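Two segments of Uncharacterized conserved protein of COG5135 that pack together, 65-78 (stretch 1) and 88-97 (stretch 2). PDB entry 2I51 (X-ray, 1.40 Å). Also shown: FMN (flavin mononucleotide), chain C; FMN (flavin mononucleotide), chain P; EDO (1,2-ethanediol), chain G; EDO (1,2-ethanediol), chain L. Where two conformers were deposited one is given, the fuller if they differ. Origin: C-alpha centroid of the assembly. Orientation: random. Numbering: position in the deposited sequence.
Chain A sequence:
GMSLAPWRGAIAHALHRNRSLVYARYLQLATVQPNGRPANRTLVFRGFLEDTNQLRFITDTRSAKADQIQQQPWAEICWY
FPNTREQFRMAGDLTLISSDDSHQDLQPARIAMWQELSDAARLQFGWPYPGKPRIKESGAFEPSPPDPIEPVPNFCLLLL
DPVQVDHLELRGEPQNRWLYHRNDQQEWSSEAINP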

# COMPACT_ATOMS: atom_id res chain seq x y z
N LYS A 65 2.08 4.98 13.31
CA LYS A 65 1.51 3.66 13.13
C LYS A 65 1.54 2.92 14.47
O LYS A 65 0.73 2.05 14.70
CB LYS A 65 2.23 2.84 12.08
CG LYS A 65 3.57 2.20 12.51
CD LYS A 65 4.29 1.52 11.37
CE LYS A 65 4.98 2.46 10.44
NZ LYS A 65 5.83 3.55 11.10
N ALA A 66 2.50 3.25 15.33
CA ALA A 66 2.58 2.53 16.63
C ALA A 66 1.29 2.66 17.41
O ALA A 66 0.74 1.66 17.87
CB ALA A 66 3.81 2.99 17.46
N ASP A 67 0.77 3.88 17.53
CA ASP A 67 -0.47 4.04 18.27
C ASP A 67 -1.65 3.47 17.52
O ASP A 67 -2.59 2.92 18.09
CB ASP A 67 -0.76 5.51 18.57
CG ASP A 67 -1.95 5.66 19.46
OD1 ASP A 67 -1.87 5.22 20.63
OD2 ASP A 67 -2.99 6.17 18.99
N GLN A 68 -1.62 3.57 16.19
CA GLN A 68 -2.73 3.01 15.41
C GLN A 68 -2.81 1.51 15.66
O GLN A 68 -3.90 0.96 15.83
CB GLN A 68 -2.54 3.24 13.90
CG GLN A 68 -2.52 4.74 13.47
CD GLN A 68 -2.00 4.97 12.08
OE1 GLN A 68 -1.81 4.03 11.30
NE2 GLN A 68 -1.75 6.23 11.75
N ILE A 69 -1.67 0.84 15.67
CA ILE A 69 -1.61 -0.62 15.83
C ILE A 69 -2.06 -1.02 17.24
O ILE A 69 -2.78 -2.01 17.42
CB ILE A 69 -0.20 -1.12 15.48
CG1 ILE A 69 0.02 -0.93 13.99
CG2 ILE A 69 0.01 -2.57 15.89
CD1 ILE A 69 1.45 -1.05 13.52
N GLN A 70 -1.63 -0.27 18.24
CA GLN A 70 -2.06 -0.56 19.59
C GLN A 70 -3.57 -0.51 19.75
O GLN A 70 -4.14 -1.31 20.48
CB GLN A 70 -1.38 0.41 20.57
CG GLN A 70 0.14 0.22 20.58
N GLN A 71 -4.22 0.43 19.06
CA GLN A 71 -5.68 0.54 19.13
C GLN A 71 -6.42 -0.45 18.23
O GLN A 71 -7.52 -0.88 18.57
CB GLN A 71 -6.15 1.97 18.87
CG GLN A 71 -5.57 2.97 19.86
CD GLN A 71 -6.29 4.31 19.86
OE1 GLN A 71 -7.52 4.38 19.82
NE2 GLN A 71 -5.51 5.39 19.92
N GLN A 72 -5.84 -0.82 17.08
CA GLN A 72 -6.47 -1.78 16.17
C GLN A 72 -5.35 -2.57 15.51
O GLN A 72 -4.75 -2.12 14.54
CB GLN A 72 -7.34 -1.06 15.16
CG GLN A 72 -7.81 -1.84 13.91
CD GLN A 72 -8.63 -3.05 14.19
OE1 GLN A 72 -8.12 -4.06 14.66
NE2 GLN A 72 -9.92 -2.97 13.87
N PRO A 73 -5.04 -3.73 16.08
CA PRO A 73 -3.92 -4.49 15.57
C PRO A 73 -4.19 -5.16 14.16
O PRO A 73 -3.33 -5.74 13.57
CB PRO A 73 -3.58 -5.43 16.76
CG PRO A 73 -4.83 -5.58 17.53
CD PRO A 73 -5.64 -4.32 17.30
N TRP A 74 -5.39 -5.11 13.61
CA TRP A 74 -5.57 -5.83 12.35
C TRP A 74 -5.04 -4.99 11.16
O TRP A 74 -5.40 -3.82 11.06
CB TRP A 74 -7.00 -6.10 12.18
CG TRP A 74 -7.23 -6.95 11.00
CD1 TRP A 74 -7.27 -6.54 9.70
CD2 TRP A 74 -7.44 -8.35 11.00
NE1 TRP A 74 -7.50 -7.59 8.89
CE2 TRP A 74 -7.65 -8.73 9.66
CE3 TRP A 74 -7.50 -9.33 12.00
CZ2 TRP A 74 -7.91 -10.04 9.29
CZ3 TRP A 74 -7.76 -10.64 11.61
CH2 TRP A 74 -7.98 -10.98 10.29
N ALA A 75 -4.20 -5.59 10.31
CA ALA A 75 -3.60 -4.87 9.17
C ALA A 75 -3.76 -5.70 7.89
O ALA A 75 -4.00 -6.90 7.96
CB ALA A 75 -2.17 -4.54 9.41
N GLU A 76 -3.58 -5.04 6.75
CA GLU A 76 -3.52 -5.77 5.51
C GLU A 76 -2.32 -5.26 4.71
O GLU A 76 -2.18 -4.04 4.48
CB GLU A 76 -4.77 -5.56 4.66
CG GLU A 76 -4.77 -6.47 3.42
CD GLU A 76 -6.16 -6.60 2.80
OE1 GLU A 76 -7.09 -7.14 3.49
OE2 GLU A 76 -6.37 -6.20 1.65
N ILE A 77 -1.42 -6.18 4.38
CA ILE A 77 -0.32 -5.79 3.52
C ILE A 77 -0.69 -6.08 2.06
O ILE A 77 -1.48 -6.96 1.74
CB ILE A 77 0.99 -6.44 3.93
CG1 ILE A 77 0.85 -7.97 3.87
CG2 ILE A 77 1.47 -5.88 5.29
CD1 ILE A 77 2.20 -8.70 3.96
N CYS A 78 -0.13 -5.25 1.18
CA CYS A 78 -0.17 -5.50 -0.24
C CYS A 78 1.26 -5.51 -0.67
O CYS A 78 2.02 -4.59 -0.40
CB CYS A 78 -0.96 -4.44 -0.96
SG CYS A 78 -1.12 -4.78 -2.72
N PHE A 88 0.59 -10.31 -3.56
CA PHE A 88 0.06 -10.97 -2.38
C PHE A 88 -0.58 -9.92 -1.47
O PHE A 88 0.05 -8.92 -1.11
CB PHE A 88 1.13 -11.71 -1.59
CG PHE A 88 1.80 -12.81 -2.31
CD1 PHE A 88 2.75 -12.57 -3.27
CD2 PHE A 88 1.44 -14.13 -2.02
CE1 PHE A 88 3.40 -13.63 -3.94
CE2 PHE A 88 2.10 -15.19 -2.68
CZ PHE A 88 3.09 -14.93 -3.62
N ARG A 89 -1.81 -10.16 -1.11
CA ARG A 89 -2.49 -9.36 -0.09
C ARG A 89 -2.62 -10.26 1.12
O ARG A 89 -3.03 -11.41 0.96
CB ARG A 89 -3.86 -8.89 -0.57
CG ARG A 89 -3.76 -7.92 -1.69
CD ARG A 89 -5.12 -7.69 -2.36
NE ARG A 89 -6.07 -7.11 -1.40
CZ ARG A 89 -7.34 -6.80 -1.67
NH1 ARG A 89 -7.81 -7.14 -2.81
NH2 ARG A 89 -8.12 -6.23 -0.74
N MSE A 90 -2.21 -9.81 2.28
CA MSE A 90 -2.22 -10.65 3.46
C MSE A 90 -2.78 -9.86 4.63
O MSE A 90 -2.28 -8.80 4.97
CB MSE A 90 -0.83 -11.16 3.82
CG MSE A 90 -0.17 -11.97 2.75
SE MSE A 90 1.40 -12.73 3.55
CE MSE A 90 2.29 -13.39 1.96
N ALA A 91 -3.82 -10.41 5.23
CA ALA A 91 -4.53 -9.73 6.30
C ALA A 91 -4.43 -10.55 7.56
O ALA A 91 -4.53 -11.76 7.51
CB ALA A 91 -5.95 -9.58 5.95
N GLY A 92 -4.23 -9.88 8.69
CA GLY A 92 -4.20 -10.58 9.97
C GLY A 92 -3.77 -9.66 11.08
O GLY A 92 -3.74 -8.44 10.93
N ASP A 93 -3.55 -10.27 12.24
CA ASP A 93 -3.27 -9.48 13.42
C ASP A 93 -1.79 -9.17 13.56
O ASP A 93 -0.92 -9.97 13.23
CB ASP A 93 -3.75 -10.16 14.69
CG ASP A 93 -5.23 -9.97 14.90
OD1 ASP A 93 -5.74 -8.82 14.92
OD2 ASP A 93 -5.87 -11.01 15.05
N LEU A 94 -1.55 -7.94 13.98
CA LEU A 94 -0.24 -7.46 14.30
C LEU A 94 0.10 -7.66 15.76
O LEU A 94 -0.73 -7.51 16.61
CB LEU A 94 -0.11 -5.97 13.98
CG LEU A 94 -0.22 -5.62 12.48
CD1 LEU A 94 -0.37 -4.09 12.26
CD2 LEU A 94 0.94 -6.18 11.68
N THR A 95 1.36 -7.90 16.03
CA THR A 95 1.92 -7.85 17.38
C THR A 95 3.07 -6.83 17.38
O THR A 95 3.97 -6.95 16.57
CB THR A 95 2.48 -9.22 17.79
OG1 THR A 95 1.48 -10.25 17.67
CG2 THR A 95 2.95 -9.22 19.25
N LEU A 96 3.03 -5.86 18.25
CA LEU A 96 4.04 -4.83 18.35
C LEU A 96 4.82 -5.08 19.63
O LEU A 96 4.25 -5.04 20.73
CB LEU A 96 3.38 -3.45 18.39
CG LEU A 96 4.28 -2.22 18.26
CD1 LEU A 96 5.00 -2.10 16.91
CD2 LEU A 96 3.45 -0.95 18.52
N ILE A 97 6.08 -5.44 19.46
CA ILE A 97 6.96 -5.77 20.58
C ILE A 97 7.94 -4.62 20.74
O ILE A 97 8.86 -4.42 19.93
CB ILE A 97 7.70 -7.12 20.35
CG1 ILE A 97 6.73 -8.23 19.99
CG2 ILE A 97 8.50 -7.57 21.59
CD1 ILE A 97 6.60 -8.45 18.56
N1 FMN C . 9.13 2.73 8.15
C2 FMN C . 9.19 1.83 9.15
O2 FMN C . 8.68 2.04 10.25
N3 FMN C . 9.80 0.61 8.93
C4 FMN C . 10.38 0.28 7.74
O4 FMN C . 10.82 -0.91 7.51
C4A FMN C . 10.32 1.19 6.70
N5 FMN C . 10.91 0.92 5.48
C5A FMN C . 10.64 1.81 4.41
C6 FMN C . 11.12 1.50 3.15
C7 FMN C . 10.92 2.34 2.05
C7M FMN C . 11.22 1.85 0.65
C8 FMN C . 10.25 3.54 2.28
C8M FMN C . 9.78 4.37 1.08
C9 FMN C . 9.79 3.87 3.56
C9A FMN C . 10.02 3.02 4.63
N10 FMN C . 9.59 3.33 5.90
C10 FMN C . 9.67 2.43 6.91
C1' FMN C . 9.03 4.71 6.23
C2' FMN C . 7.50 4.60 6.23
O2' FMN C . 7.00 4.39 4.88
C3' FMN C . 6.79 5.80 6.89
O3' FMN C . 7.28 6.98 6.27
C4' FMN C . 7.18 5.82 8.38
O4' FMN C . 7.20 4.52 8.99
C5' FMN C . 6.13 6.65 9.11
O5' FMN C . 4.85 6.05 8.92
P FMN C . 3.70 6.30 9.96
O1P FMN C . 3.98 5.62 11.25
O2P FMN C . 3.62 7.84 10.15
O3P FMN C . 2.42 5.87 9.31
N1 FMN P . -7.67 -3.58 -9.89
C2 FMN P . -8.47 -2.52 -10.28
O2 FMN P . -9.65 -2.45 -9.93
N3 FMN P . -7.94 -1.50 -11.01
C4 FMN P . -6.64 -1.47 -11.48
O4 FMN P . -6.17 -0.47 -12.03
C4A FMN P . -5.83 -2.53 -11.11
N5 FMN P . -4.51 -2.57 -11.55
C5A FMN P . -3.68 -3.55 -11.01
C6 FMN P . -2.33 -3.54 -11.32
C7 FMN P . -1.46 -4.52 -10.82
C7M FMN P . 0.04 -4.39 -11.07
C8 FMN P . -1.96 -5.52 -10.01
C8M FMN P . -1.00 -6.46 -9.26
C9 FMN P . -3.31 -5.56 -9.73
C9A FMN P . -4.20 -4.58 -10.22
N10 FMN P . -5.57 -4.64 -9.95
C10 FMN P . -6.38 -3.56 -10.32
C1' FMN P . -6.21 -5.76 -9.20
C2' FMN P . -6.35 -5.36 -7.75
O2' FMN P . -5.06 -5.32 -7.08
C3' FMN P . -7.32 -6.29 -7.00
O3' FMN P . -6.91 -7.66 -7.15
C4' FMN P . -8.71 -6.13 -7.60
O4' FMN P . -9.05 -4.79 -7.92
C5' FMN P . -9.69 -6.63 -6.56
O5' FMN P . -9.62 -5.83 -5.40
P FMN P . -10.79 -5.73 -4.33
O1P FMN P . -11.90 -4.91 -4.93
O2P FMN P . -11.22 -7.19 -4.17
O3P FMN P . -10.22 -5.14 -3.10
C1 EDO G . -7.66 -11.00 1.24
O1 EDO G . -7.40 -9.74 0.61
C2 EDO G . -6.32 -11.26 1.90
O2 EDO G . -5.94 -10.06 2.54
C1 EDO L . -0.40 -5.25 19.23
O1 EDO L . -1.55 -6.01 19.63
C2 EDO L . 0.72 -5.58 20.19
O2 EDO L . 1.15 -6.91 20.14
O HOH W 1 -8.04 -6.55 15.86

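The frame of this contact is an antiparallel ladder between strand 74-78 and strand 88-97, and the side chains follow its alternation. Ala-75 N reaches Gly-92 O at 3.0 Å and Ile-77 N reaches Met-90 O at 2.8 Å, each answered by the reciprocal bond; one step earlier, Leu-94 N donates to Pro-73 O at 2.9 Å, so the pairing extends past the start of the short strand.

On one face lie Trp-74, Glu-76 and Cys-78, all with chi1 at t, beside Asp-93, Ala-91 and Arg-89. With chi1 at t, the ends of Trp-74 and Glu-76 come nearer to the neighbouring strand than their CA-to-CB bonds suggest. With chi2 at -81°, the indole lies flat over the backbone of Gly-92, whose CA sits 3.7 Å from the centroid of the Trp-74 six-membered ring and nearly on its normal, a CH-pi contact over the ring face. Ala-91 CB also touches the indole, 3.9 Å from Trp-74 NE1.

Glu-76, extended through chi2 (t), meets Arg-89 in a salt bridge, OE2 to NH2 at 3.0 Å, with Arg-89 NE also donating to Glu-76 OE2 at 3.2 Å. The bend at Arg-89 chi3 (p) helps place the guanidinium so that its edge serves both this carboxylate and a flavin phosphate, Arg-89 NH1 donating to O3P of FMN (chain P) at 3.1 Å.

The other face is apolar. Ile-77, at chi1 p, sets CG1 3.6 Å from Met-90 CB, while the selenomethionine's end leads away. Leu-94, in the m,t rotamer, is the most heavily covered residue: its CD1 lies 3.4 Å from Ala-75 CB and 3.6 Å from Ile-69 CG1, joining strand to helix. Leu-96, at t,p, extends the helix packing, its CD2 4.1 Å from Ala-66 CB.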